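Local coordinates for protein macromomycin (Streptomyces macromomyceticus, PDB 2MCM) that binds non-covalently the cytotoxic chromophore of the antibiotic auromomycin, a weak DNA intercalator that causes single- and double-strand breaks, at residues G28-V33 with S51-A56. Numbering follows the deposited sequence.
Sequences GTVYHV and STDVTA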
ATOM      1  N   GLY A  28     -11.916 -10.779  10.083  1.00 15.16           N
ATOM      2  CA  GLY A  28     -11.555 -12.041   9.479  1.00 15.09           C
ATOM      3  C   GLY A  28     -11.149 -12.003   8.058  1.00 14.71           C
ATOM      4  O   GLY A  28     -10.742 -13.073   7.517  1.00 16.43           O
ATOM      5  N   THR A  29     -11.255 -10.894   7.340  1.00 11.87           N
ATOM      6  CA  THR A  29     -10.826 -10.835   5.950  1.00 11.67           C
ATOM      7  C   THR A  29      -9.305 -10.462   5.927  1.00 10.97           C
ATOM      8  O   THR A  29      -8.919  -9.669   6.763  1.00 11.27           O
ATOM      9  CB  THR A  29     -11.643  -9.685   5.219  1.00 12.86           C
ATOM     10  OG1 THR A  29     -13.009 -10.185   5.252  1.00 14.90           O
ATOM     11  CG2 THR A  29     -11.135  -9.459   3.808  1.00 12.31           C
ATOM     12  N   VAL A  30      -8.645 -11.041   4.963  1.00 10.44           N
ATOM     13  CA  VAL A  30      -7.228 -10.772   4.761  1.00 11.21           C
ATOM     14  C   VAL A  30      -7.098  -9.560   3.854  1.00 10.75           C
ATOM     15  O   VAL A  30      -7.701  -9.575   2.755  1.00 11.82           O
ATOM     16  CB  VAL A  30      -6.524 -11.994   4.094  1.00 12.91           C
ATOM     17  CG1 VAL A  30      -5.053 -11.633   3.817  1.00 15.19           C
ATOM     18  CG2 VAL A  30      -6.652 -13.248   4.958  1.00 14.23           C
ATOM     19  N   TYR A  31      -6.345  -8.550   4.274  1.00  9.17           N
ATOM     20  CA  TYR A  31      -6.050  -7.384   3.458  1.00  8.72           C
ATOM     21  C   TYR A  31      -4.579  -7.367   3.072  1.00  8.67           C
ATOM     22  O   TYR A  31      -3.703  -7.705   3.940  1.00 10.45           O
ATOM     23  CB  TYR A  31      -6.408  -6.103   4.245  1.00  8.74           C
ATOM     24  CG  TYR A  31      -7.912  -6.002   4.468  1.00  8.80           C
ATOM     25  CD1 TYR A  31      -8.537  -6.627   5.514  1.00  8.83           C
ATOM     26  CD2 TYR A  31      -8.675  -5.318   3.495  1.00 10.19           C
ATOM     27  CE1 TYR A  31      -9.939  -6.593   5.737  1.00 10.69           C
ATOM     28  CE2 TYR A  31     -10.053  -5.205   3.716  1.00 10.10           C
ATOM     29  CZ  TYR A  31     -10.638  -5.852   4.753  1.00 10.37           C
ATOM     30  OH  TYR A  31     -12.017  -5.822   4.980  1.00 12.50           O
ATOM     31  N   HIS A  32      -4.239  -7.072   1.868  1.00  8.44           N
ATOM     32  CA  HIS A  32      -2.887  -6.949   1.338  1.00  8.81           C
ATOM     33  C   HIS A  32      -2.460  -5.511   1.530  1.00 10.48           C
ATOM     34  O   HIS A  32      -3.074  -4.589   0.975  1.00 10.70           O
ATOM     35  CB  HIS A  32      -2.836  -7.286  -0.179  1.00 10.52           C
ATOM     36  CG  HIS A  32      -3.556  -8.581  -0.455  1.00 12.47           C
ATOM     37  ND1 HIS A  32      -3.146  -9.780   0.090  1.00 13.35           N
ATOM     38  CD2 HIS A  32      -4.673  -8.841  -1.165  1.00 14.07           C
ATOM     39  CE1 HIS A  32      -4.029 -10.747  -0.293  1.00 15.18           C
ATOM     40  NE2 HIS A  32      -4.937 -10.195  -1.108  1.00 15.27           N
ATOM     41  N   VAL A  33      -1.436  -5.262   2.325  1.00  7.59           N
ATOM     42  CA  VAL A  33      -0.884  -3.923   2.642  1.00  8.39           C
ATOM     43  C   VAL A  33       0.253  -3.621   1.753  1.00  8.81           C
ATOM     44  O   VAL A  33       1.182  -4.536   1.560  1.00  9.28           O
ATOM     45  CB  VAL A  33      -0.453  -3.931   4.132  1.00  8.50           C
ATOM     46  CG1 VAL A  33       0.114  -2.543   4.478  1.00 10.82           C
ATOM     47  CG2 VAL A  33      -1.600  -4.268   5.066  1.00  9.95           C
ATOM     48  N   SER A  51       5.376  -5.812   0.551  1.00  9.27           N
ATOM     49  CA  SER A  51       3.935  -5.990   0.884  1.00  9.55           C
ATOM     50  C   SER A  51       3.752  -7.061   1.909  1.00 11.90           C
ATOM     51  O   SER A  51       4.643  -7.950   2.106  1.00 11.99           O
ATOM     52  CB  SER A  51       3.274  -6.304  -0.457  1.00  9.77           C
ATOM     53  OG  SER A  51       1.898  -6.465  -0.263  0.50 12.30           O
ATOM     54  N   THR A  52       2.665  -7.008   2.647  1.00 10.10           N
ATOM     55  CA  THR A  52       2.417  -8.003   3.669  1.00 10.10           C
ATOM     56  C   THR A  52       0.933  -8.277   3.787  1.00 10.84           C
ATOM     57  O   THR A  52       0.161  -7.360   3.355  1.00 11.69           O
ATOM     58  CB  THR A  52       3.031  -7.526   5.021  1.00 12.76           C
ATOM     59  OG1 THR A  52       2.931  -8.759   5.841  1.00 14.86           O
ATOM     60  CG2 THR A  52       2.277  -6.364   5.656  1.00 12.00           C
ATOM     61  N   ASP A  53       0.497  -9.339   4.357  1.00  9.42           N
ATOM     62  CA  ASP A  53      -0.952  -9.652   4.534  1.00  9.49           C
ATOM     63  C   ASP A  53      -1.304  -9.573   5.970  1.00  9.83           C
ATOM     64  O   ASP A  53      -0.567 -10.186   6.827  1.00  9.15           O
ATOM     65  CB  ASP A  53      -1.311 -11.074   4.020  1.00 11.91           C
ATOM     66  CG  ASP A  53      -1.431 -11.135   2.532  1.00 15.26           C
ATOM     67  OD1 ASP A  53      -1.343 -10.156   1.816  1.00 13.99           O
ATOM     68  OD2 ASP A  53      -1.618 -12.278   2.027  1.00 17.61           O
ATOM     69  N   VAL A  54      -2.412  -8.942   6.375  1.00  9.20           N
ATOM     70  CA  VAL A  54      -2.864  -8.885   7.723  1.00  8.27           C
ATOM     71  C   VAL A  54      -4.370  -9.180   7.779  1.00 10.12           C
ATOM     72  O   VAL A  54      -5.029  -8.693   6.820  1.00  9.03           O
ATOM     73  CB  VAL A  54      -2.565  -7.515   8.393  1.00  9.80           C
ATOM     74  CG1 VAL A  54      -2.922  -7.495   9.864  1.00 10.86           C
ATOM     75  CG2 VAL A  54      -1.080  -7.182   8.205  1.00  9.74           C
ATOM     76  N   THR A  55      -4.831  -9.948   8.674  1.00  9.50           N
ATOM     77  CA  THR A  55      -6.294 -10.225   8.830  1.00 10.86           C
ATOM     78  C   THR A  55      -6.859  -9.235   9.760  1.00 10.82           C
ATOM     79  O   THR A  55      -6.414  -8.899  10.891  1.00 12.18           O
ATOM     80  CB  THR A  55      -6.412 -11.694   9.418  1.00 11.80           C
ATOM     81  OG1 THR A  55      -5.772 -12.559   8.498  1.00 12.75           O
ATOM     82  CG2 THR A  55      -7.910 -12.056   9.592  1.00 13.58           C
ATOM     83  N   ALA A  56      -7.985  -8.577   9.382  1.00 10.19           N
ATOM     84  CA  ALA A  56      -8.610  -7.586  10.257  1.00 10.49           C
ATOM     85  C   ALA A  56      -9.163  -8.317  11.505  1.00 13.27           C
ATOM     86  O   ALA A  56      -9.675  -9.449  11.399  1.00 12.72           O
ATOM     87  CB  ALA A  56      -9.768  -6.925   9.522  1.00 12.40           C
TER
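An antiparallel strand pair at the margin of the larger sheet of macromomycin joins Y31 and V33 to V54 and T52, with H32 opposite D53 on the other face. Y31 and V54 exchange backbone bonds, Y31 N to V54 O at 2.9 Å and V54 N back to Y31 O; V33 and T52 do the same. Beyond the strand end, A56 N still reaches T29 O, and G28 N meets A56 O at 2.9 Å, where the positive phi of 84° suits glycine. At the far end, in one of two conformers of S51, its OG also donates to V33 O, 2.7 Å away and above the carbonyl plane.

The strands belong to the immunoglobulin-like beta sandwich of the neocarzinostatin family. Y31, V33, V54 and T52 share one face, Y31 and V33 being buried there. The short A56 side chain lets its CB approach the Y31 ring obliquely, 3.8 Å from CE1, while I62 of the other sheet touches both Y31 and V54. The Y31 hydroxyl is satisfied by E103 and T26 N.

On the opposite face V30, H32, D53 and T55 gather. H32 ND1 donates to D53 OD1 at 2.5 Å, in the plane of the imidazole but from above the carboxylate plane, the two planes being 50° apart. NE2 bonds to D100, so carboxylates engage both ring nitrogens and probably favour a protonated imidazole. Beside this pair, V30 CG1, anti to the backbone N (chi1 176°), lies 3.8 Å from D53 CB; T55 CG2, likewise anti to its own backbone N, touches G28 CA and C.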